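Local coordinates for protein aryl acylamidase (bacterium CSBL00001, PDB 4YJ6) that probably hydrolyses the amide bond of aryl acylamides, as a member of the amidase signature family of serine hydrolases, at residues Val231-His242 against Val254-Leu262; Ser12-Val20 against Gly74-Leu82. All coordinates share one frame; numbering follows the deposited sequence.

From the N terminus, the chain first lays down helix 13-21 and returns to it 54 residues later, after helices 27-45 and 53-69, with the turns that lead into strand 80-84; this is contact 2, and it joins the first helix to the edge of the three-strand sheet. Contact 1 follows much further on and closes a short loop of 11 residues, folding 254-262 back along helix 231-241, which packs on strands 198-201 and 223-228 of the eight-strand sheet. The two closures stand in series, neither nested nor crossed. They meet directly: the Asp233 carboxylate accepts from the backbone N of Ala13 and Ala14, and Val240 packs on Met75.

Contact 1: residues Val231-His242 against Val254-Leu262; sequences VRDAALAMNVLH and VKLDFTSAL
Phe258 lies against helix 231-241; followed outward, its CB packs 3.8 Å from Ala235 CB and touches the Ala235 carbonyl oxygen. CG and CD2 run beneath Met238 CB, which sits over the ring centre as a CH-pi contact, 3.5 Å from the centroid. CD1 has Asn239 OD1 at its edge, and CE1 lies over one face of the His242 ring, toward its rim, the planes oblique at 58°. At the tip, CZ meets Met238 CE: the selenomethionine, bent at chi2 (-58°) and chi3 (-57°), curls back to this rim with SE oblique to the ring, a Met-aromatic contact. Phe258 also meets Phe200 of strand 198-201 and Ile471 of helix 467-480, so the loop is packed among that helix, helix 231-241 and the large sheet.

The Asn239 amide holds backbone and side chain here: OD1 takes the Phe258 N-H at 2.8 Å, while ND2 meets Asp257 OD1 from above the carboxylate plane. Asp257 OD1 also accepts from Thr259 N, closing an Asx turn, and from Thr259 OG1. His242 donates from ND1 to Met238 O and accepts the Leu256 N-H at NE2, 3.0 Å away. Cutting the imidazole back to an alanine is likely to leave that N-H without its acceptor, break the tie to Met238 O and bare Phe258 CE1. Leu262 runs across Arg232 at about a right angle, its CD1 touching Arg232 CB and CG.

Contact 2: residues Ser12-Val20 against Gly74-Leu82; sequences SAAEIVELV and GMLAGVPTL
Val17 turns CG1 anti to its own N (chi1 163°), which leaves CG2 beside that nitrogen and facing Val79; the matching torsion at Val79 (172°) brings its CG2 forward, and the two methyls meet obliquely at a tight 3.5 Å. This is a helix packed on two overlapping beta turns, type I from Gly74 to Ala77 and type II from Leu76 to Val79, that lead into edge strand 80-84 of the three-strand sheet. The helix begins with a capping box, Ser12 OG accepting from Glu15 N and Glu15 OE1 from Ser12 N.

One turn back, Ala13 CB rests 4.0 Å from Val79 CG1. Ile16 spreads its branches: CG2 lies against the Gly78 carbonyl oxygen, while the CD1 end meets CD of the Pro80 ring at 3.7 Å. Val30 and Thr34 of helix 27-45 touch Pro80 too, so both helices contribute to burying the start of the strand. Val20 places CB and CG1 on the Ala77 carbonyl oxygen, each at 3.7 Å. Val20 CG2 also packs over Gly78 CA, where a beta carbon would run into it; the backbone there (phi 91°), third in the type II turn, suits glycine in any case. Val17 CG2 also touches the Met75 carbonyl oxygen. The polar link is a water that donates to both carbonyls, 2.7 Å from Val17 O and 2.9 Å from Ala77 O.

Contact 1: residues Val231-His242 against Val254-Leu262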
loop_
_atom_site.group_PDB
_atom_site.type_symbol
_atom_site.label_atom_id
_atom_site.label_comp_id
_atom_site.label_asym_id
_atom_site.label_seq_id
_atom_site.Cartn_x
_atom_site.Cartn_y
_atom_site.Cartn_z
ATOM N N VAL A 231 2.608 10.902 -9.518
ATOM C CA VAL A 231 2.916 9.700 -10.265
ATOM C C VAL A 231 4.405 9.659 -10.577
ATOM O O VAL A 231 5.010 8.590 -10.509
ATOM C CB VAL A 231 2.054 9.598 -11.547
ATOM C CG1 VAL A 231 2.445 8.351 -12.359
ATOM C CG2 VAL A 231 0.556 9.565 -11.130
ATOM N N ARG A 232 5.016 10.818 -10.861
ATOM C CA ARG A 232 6.451 10.874 -11.129
ATOM C C ARG A 232 7.240 10.324 -9.920
ATOM O O ARG A 232 8.201 9.583 -10.089
ATOM C CB ARG A 232 6.910 12.331 -11.405
ATOM C CG ARG A 232 8.459 12.479 -11.543
ATOM C CD ARG A 232 8.856 13.920 -11.932
ATOM N NE ARG A 232 8.309 14.188 -13.269
ATOM C CZ ARG A 232 7.474 15.190 -13.607
ATOM N NH1 ARG A 232 7.090 16.133 -12.721
ATOM N NH2 ARG A 232 7.030 15.268 -14.870
ATOM N N ASP A 233 6.852 10.676 -8.704
ATOM C CA ASP A 233 7.617 10.187 -7.551
ATOM C C ASP A 233 7.473 8.675 -7.451
ATOM O O ASP A 233 8.384 7.982 -6.980
ATOM C CB ASP A 233 7.156 10.799 -6.235
ATOM C CG ASP A 233 7.746 12.201 -5.995
ATOM O OD1 ASP A 233 8.588 12.656 -6.800
ATOM O OD2 ASP A 233 7.358 12.802 -4.988
ATOM N N ALA A 234 6.314 8.158 -7.809
ATOM C CA ALA A 234 6.131 6.705 -7.742
ATOM C C ALA A 234 6.996 6.033 -8.792
ATOM O O ALA A 234 7.586 4.984 -8.559
ATOM C CB ALA A 234 4.631 6.351 -7.966
ATOM N N ALA A 235 7.095 6.643 -9.972
ATOM C CA ALA A 235 7.959 6.076 -11.004
ATOM C C ALA A 235 9.415 6.107 -10.565
ATOM O O ALA A 235 10.159 5.155 -10.822
ATOM C CB ALA A 235 7.797 6.827 -12.308
ATOM N N LEU A 236 9.837 7.192 -9.913
ATOM C CA LEU A 236 11.218 7.253 -9.417
ATOM C C LEU A 236 11.455 6.123 -8.364
ATOM O O LEU A 236 12.487 5.418 -8.406
ATOM C CB LEU A 236 11.528 8.629 -8.816
ATOM C CG LEU A 236 11.582 9.760 -9.856
ATOM C CD1 LEU A 236 11.732 11.087 -9.127
ATOM C CD2 LEU A 236 12.703 9.616 -10.947
ATOM N N ALA A 237 10.525 5.977 -7.417
ATOM C CA ALA A 237 10.632 4.935 -6.407
ATOM C C ALA A 237 10.618 3.536 -7.059
ATOM O O ALA A 237 11.362 2.641 -6.646
ATOM C CB ALA A 237 9.529 5.036 -5.379
HETATM N N MSE A 238 9.791 3.351 -8.072
HETATM C CA MSE A 238 9.741 2.049 -8.731
HETATM C C MSE A 238 11.024 1.754 -9.478
HETATM O O MSE A 238 11.423 0.611 -9.569
HETATM C CB MSE A 238 8.555 1.991 -9.718
HETATM C CG MSE A 238 7.227 1.868 -9.006
HETATM SE SE MSE A 238 7.183 0.298 -7.869
HETATM C CE MSE A 238 7.579 -1.134 -9.155
ATOM N N ASN A 239 11.680 2.769 -10.031
ATOM C CA ASN A 239 12.978 2.525 -10.654
ATOM C C ASN A 239 13.994 1.966 -9.665
ATOM O O ASN A 239 14.849 1.186 -10.053
ATOM C CB ASN A 239 13.521 3.804 -11.302
ATOM C CG ASN A 239 13.009 3.984 -12.717
ATOM O OD1 ASN A 239 12.358 3.095 -13.269
ATOM N ND2 ASN A 239 13.362 5.096 -13.329
ATOM N N VAL A 240 13.875 2.361 -8.403
ATOM C CA VAL A 240 14.720 1.810 -7.362
ATOM C C VAL A 240 14.243 0.433 -6.897
ATOM O O VAL A 240 15.049 -0.462 -6.713
ATOM C CB VAL A 240 14.786 2.795 -6.159
ATOM C CG1 VAL A 240 15.476 2.142 -4.869
ATOM C CG2 VAL A 240 15.564 4.052 -6.580
ATOM N N LEU A 241 12.938 0.279 -6.710
ATOM C CA LEU A 241 12.399 -0.912 -6.034
ATOM C C LEU A 241 12.389 -2.120 -6.935
ATOM O O LEU A 241 12.619 -3.240 -6.462
ATOM C CB LEU A 241 10.948 -0.650 -5.564
ATOM C CG LEU A 241 10.863 0.314 -4.350
ATOM C CD1 LEU A 241 9.406 0.715 -4.119
ATOM C CD2 LEU A 241 11.459 -0.340 -3.075
ATOM N N HIS A 242 12.080 -1.949 -8.218
ATOM C CA HIS A 242 11.914 -3.134 -9.077
ATOM C C HIS A 242 13.268 -3.776 -9.387
ATOM O O HIS A 242 14.334 -3.141 -9.258
ATOM C CB HIS A 242 11.148 -2.807 -10.373
ATOM C CG HIS A 242 12.028 -2.356 -11.497
ATOM N ND1 HIS A 242 12.582 -1.095 -11.538
ATOM C CD2 HIS A 242 12.418 -2.983 -12.634
ATOM C CE1 HIS A 242 13.304 -0.969 -12.644
ATOM N NE2 HIS A 242 13.214 -2.099 -13.325
ATOM N N VAL A 254 13.926 -8.563 -15.626
ATOM C CA VAL A 254 13.792 -7.488 -16.604
ATOM C C VAL A 254 14.026 -6.150 -15.932
ATOM O O VAL A 254 13.773 -6.000 -14.739
ATOM C CB VAL A 254 12.465 -7.540 -17.500
ATOM C CG1 VAL A 254 11.675 -8.855 -17.381
ATOM C CG2 VAL A 254 11.617 -6.269 -17.450
ATOM N N LYS A 255 14.562 -5.216 -16.721
ATOM C CA LYS A 255 14.868 -3.879 -16.247
ATOM C C LYS A 255 14.008 -2.900 -17.030
ATOM O O LYS A 255 13.949 -2.973 -18.267
ATOM C CB LYS A 255 16.338 -3.540 -16.467
ATOM C CG LYS A 255 17.260 -4.535 -15.799
ATOM C CD LYS A 255 18.718 -4.163 -15.995
ATOM C CE LYS A 255 19.613 -5.124 -15.226
ATOM N NZ LYS A 255 21.053 -4.745 -15.381
ATOM N N LEU A 256 13.337 -2.013 -16.299
ATOM C CA LEU A 256 12.445 -1.011 -16.923
ATOM C C LEU A 256 12.844 0.381 -16.473
ATOM O O LEU A 256 13.481 0.558 -15.438
ATOM C CB LEU A 256 11.004 -1.233 -16.459
ATOM C CG LEU A 256 10.375 -2.568 -16.822
ATOM C CD1 LEU A 256 8.972 -2.657 -16.187
ATOM C CD2 LEU A 256 10.298 -2.707 -18.352
ATOM N N ASP A 257 12.441 1.389 -17.243
ATOM C CA ASP A 257 12.530 2.750 -16.763
ATOM C C ASP A 257 11.094 3.257 -16.634
ATOM O O ASP A 257 10.444 3.601 -17.610
ATOM C CB ASP A 257 13.356 3.628 -17.720
ATOM C CG ASP A 257 13.321 5.091 -17.354
ATOM O OD1 ASP A 257 12.822 5.432 -16.273
ATOM O OD2 ASP A 257 13.803 5.927 -18.175
ATOM N N PHE A 258 10.601 3.286 -15.406
ATOM C CA PHE A 258 9.219 3.673 -15.161
ATOM C C PHE A 258 8.963 5.124 -15.572
ATOM O O PHE A 258 7.829 5.494 -15.888
ATOM C CB PHE A 258 8.918 3.491 -13.660
ATOM C CG PHE A 258 8.604 2.060 -13.289
ATOM C CD1 PHE A 258 9.610 1.087 -13.258
ATOM C CD2 PHE A 258 7.294 1.694 -12.991
ATOM C CE1 PHE A 258 9.302 -0.255 -12.920
ATOM C CE2 PHE A 258 6.969 0.374 -12.622
ATOM C CZ PHE A 258 7.989 -0.608 -12.607
ATOM N N THR A 259 9.996 5.968 -15.526
ATOM C CA THR A 259 9.766 7.380 -15.879
ATOM C C THR A 259 9.498 7.551 -17.369
ATOM O O THR A 259 8.969 8.580 -17.796
ATOM C CB THR A 259 10.947 8.314 -15.443
ATOM O OG1 THR A 259 12.105 8.029 -16.225
ATOM C CG2 THR A 259 11.261 8.144 -13.960
ATOM N N SER A 260 9.865 6.556 -18.167
ATOM C CA SER A 260 9.700 6.651 -19.609
ATOM C C SER A 260 8.222 6.664 -20.010
ATOM O O SER A 260 7.877 7.103 -21.107
ATOM C CB SER A 260 10.435 5.527 -20.347
ATOM O OG SER A 260 9.783 4.265 -20.174
ATOM N N ALA A 261 7.363 6.188 -19.127
ATOM C CA ALA A 261 5.928 6.097 -19.406
ATOM C C ALA A 261 5.151 7.357 -19.011
ATOM O O ALA A 261 3.978 7.514 -19.390
ATOM C CB ALA A 261 5.355 4.908 -18.651
ATOM N N LEU A 262 5.778 8.260 -18.263
ATOM C CA LEU A 262 5.043 9.416 -17.721
ATOM C C LEU A 262 4.417 10.280 -18.814
ATOM O O LEU A 262 3.299 10.749 -18.650
ATOM C CB LEU A 262 5.935 10.322 -16.859
ATOM C CG LEU A 262 6.436 9.647 -15.572
ATOM C CD1 LEU A 262 7.585 10.455 -14.954
ATOM C CD2 LEU A 262 5.283 9.377 -14.586
#

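Contact 2: residues Ser12-Val20 against Gly74-Leu82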
loop_
_atom_site.group_PDB
_atom_site.type_symbol
_atom_site.label_atom_id
_atom_site.label_comp_id
_atom_site.label_asym_id
_atom_site.label_seq_id
_atom_site.Cartn_x
_atom_site.Cartn_y
_atom_site.Cartn_z
ATOM N N SER A 12 8.219 17.290 -3.347
ATOM C CA SER A 12 8.240 15.955 -3.962
ATOM C C SER A 12 9.596 15.277 -3.799
ATOM O O SER A 12 10.595 15.917 -3.477
ATOM C CB SER A 12 7.881 16.024 -5.443
ATOM O OG SER A 12 8.919 16.621 -6.179
ATOM N N ALA A 13 9.636 13.962 -3.997
ATOM C CA ALA A 13 10.927 13.270 -4.001
ATOM C C ALA A 13 11.804 13.817 -5.122
ATOM O O ALA A 13 13.008 13.988 -4.937
ATOM C CB ALA A 13 10.726 11.740 -4.175
ATOM N N ALA A 14 11.211 14.077 -6.295
ATOM C CA ALA A 14 11.985 14.639 -7.395
ATOM C C ALA A 14 12.585 15.981 -6.966
ATOM O O ALA A 14 13.751 16.264 -7.240
ATOM C CB ALA A 14 11.099 14.826 -8.638
ATOM N N GLU A 15 11.810 16.796 -6.276
ATOM C CA GLU A 15 12.321 18.105 -5.832
ATOM C C GLU A 15 13.429 17.954 -4.806
ATOM O O GLU A 15 14.445 18.626 -4.895
ATOM C CB GLU A 15 11.193 18.956 -5.264
ATOM C CG GLU A 15 10.283 19.474 -6.377
ATOM C CD GLU A 15 9.047 20.193 -5.870
ATOM O OE1 GLU A 15 8.474 19.775 -4.842
ATOM O OE2 GLU A 15 8.611 21.176 -6.541
ATOM N N ILE A 16 13.234 17.090 -3.816
ATOM C CA ILE A 16 14.287 16.877 -2.813
ATOM C C ILE A 16 15.569 16.346 -3.422
ATOM O O ILE A 16 16.681 16.775 -3.062
ATOM C CB ILE A 16 13.805 15.940 -1.706
ATOM C CG1 ILE A 16 12.754 16.707 -0.877
ATOM C CG2 ILE A 16 14.982 15.553 -0.790
ATOM C CD1 ILE A 16 11.938 15.830 -0.008
ATOM N N VAL A 17 15.457 15.374 -4.316
ATOM C CA VAL A 17 16.648 14.842 -4.971
ATOM C C VAL A 17 17.449 15.998 -5.588
ATOM O O VAL A 17 18.669 16.070 -5.481
ATOM C CB VAL A 17 16.279 13.839 -6.068
ATOM C CG1 VAL A 17 17.449 13.602 -7.022
ATOM C CG2 VAL A 17 15.828 12.513 -5.438
ATOM N N GLU A 18 16.746 16.898 -6.260
ATOM C CA GLU A 18 17.446 18.001 -6.937
ATOM C C GLU A 18 18.030 19.000 -5.932
ATOM O O GLU A 18 19.147 19.517 -6.133
ATOM C CB GLU A 18 16.487 18.679 -7.927
ATOM C CG GLU A 18 17.011 19.980 -8.533
ATOM C CD GLU A 18 18.225 19.796 -9.413
ATOM O OE1 GLU A 18 18.494 18.657 -9.867
ATOM O OE2 GLU A 18 18.916 20.814 -9.653
ATOM N N LEU A 19 17.275 19.305 -4.874
ATOM C CA LEU A 19 17.731 20.223 -3.825
ATOM C C LEU A 19 19.009 19.682 -3.188
ATOM O O LEU A 19 19.950 20.421 -2.914
ATOM C CB LEU A 19 16.700 20.337 -2.715
ATOM C CG LEU A 19 15.781 21.563 -2.561
ATOM C CD1 LEU A 19 15.880 22.628 -3.672
ATOM C CD2 LEU A 19 14.350 21.168 -2.246
ATOM N N VAL A 20 19.050 18.375 -2.968
ATOM C CA VAL A 20 20.217 17.791 -2.306
ATOM C C VAL A 20 21.400 17.668 -3.292
ATOM O O VAL A 20 22.533 18.029 -2.956
ATOM C CB VAL A 20 19.828 16.421 -1.662
ATOM C CG1 VAL A 20 21.075 15.647 -1.233
ATOM C CG2 VAL A 20 18.872 16.652 -0.465
ATOM N N GLY A 74 23.289 7.890 -4.534
ATOM C CA GLY A 74 22.220 7.146 -5.174
ATOM C C GLY A 74 21.145 8.000 -5.821
ATOM O O GLY A 74 21.109 9.233 -5.713
HETATM N N MSE A 75 20.235 7.329 -6.515
HETATM C CA MSE A 75 19.277 8.068 -7.332
HETATM C C MSE A 75 18.167 8.740 -6.503
HETATM O O MSE A 75 17.407 9.570 -7.022
HETATM C CB MSE A 75 18.699 7.155 -8.418
HETATM C CG MSE A 75 17.581 6.270 -8.019
HETATM SE SE MSE A 75 17.090 5.138 -9.619
HETATM C CE MSE A 75 18.767 4.073 -9.422
ATOM N N LEU A 76 18.030 8.355 -5.234
ATOM C CA LEU A 76 17.080 9.011 -4.331
ATOM C C LEU A 76 17.839 9.710 -3.200
ATOM O O LEU A 76 17.340 9.870 -2.097
ATOM C CB LEU A 76 16.092 7.993 -3.739
ATOM C CG LEU A 76 15.097 7.450 -4.767
ATOM C CD1 LEU A 76 14.201 6.404 -4.066
ATOM C CD2 LEU A 76 14.246 8.547 -5.325
ATOM N N ALA A 77 19.051 10.155 -3.484
ATOM C CA ALA A 77 19.870 10.713 -2.414
ATOM C C ALA A 77 19.179 11.836 -1.635
ATOM O O ALA A 77 18.809 12.888 -2.188
ATOM C CB ALA A 77 21.245 11.205 -2.979
ATOM N N GLY A 78 19.003 11.596 -0.344
ATOM C CA GLY A 78 18.450 12.588 0.558
ATOM C C GLY A 78 16.933 12.541 0.718
ATOM O O GLY A 78 16.388 13.265 1.523
ATOM N N VAL A 79 16.246 11.697 -0.041
ATOM C CA VAL A 79 14.786 11.656 0.068
ATOM C C VAL A 79 14.420 10.963 1.370
ATOM O O VAL A 79 14.804 9.819 1.574
ATOM C CB VAL A 79 14.197 10.859 -1.104
ATOM C CG1 VAL A 79 12.662 10.639 -0.903
ATOM C CG2 VAL A 79 14.472 11.581 -2.399
ATOM N N PRO A 80 13.644 11.620 2.253
ATOM C CA PRO A 80 13.283 10.983 3.522
ATOM C C PRO A 80 12.091 10.059 3.366
ATOM O O PRO A 80 11.173 10.390 2.630
ATOM C CB PRO A 80 12.911 12.166 4.411
ATOM C CG PRO A 80 12.334 13.191 3.448
ATOM C CD PRO A 80 13.128 13.003 2.147
ATOM N N THR A 81 12.085 8.935 4.069
ATOM C CA THR A 81 10.949 8.033 3.942
ATOM C C THR A 81 10.850 7.185 5.207
ATOM O O THR A 81 11.729 7.257 6.084
ATOM C CB THR A 81 11.083 7.138 2.664
ATOM O OG1 THR A 81 9.838 6.445 2.449
ATOM C CG2 THR A 81 12.204 6.089 2.826
ATOM N N LEU A 82 9.770 6.421 5.336
ATOM C CA LEU A 82 9.632 5.463 6.439
ATOM C C LEU A 82 9.119 4.130 5.885
ATOM O O LEU A 82 8.419 4.129 4.844
ATOM C CB LEU A 82 8.649 5.975 7.503
ATOM C CG LEU A 82 9.115 7.128 8.395
ATOM C CD1 LEU A 82 8.943 8.480 7.703
ATOM C CD2 LEU A 82 8.307 7.105 9.686
HETATM O O HOH W 1 20.125 13.966 -4.515
#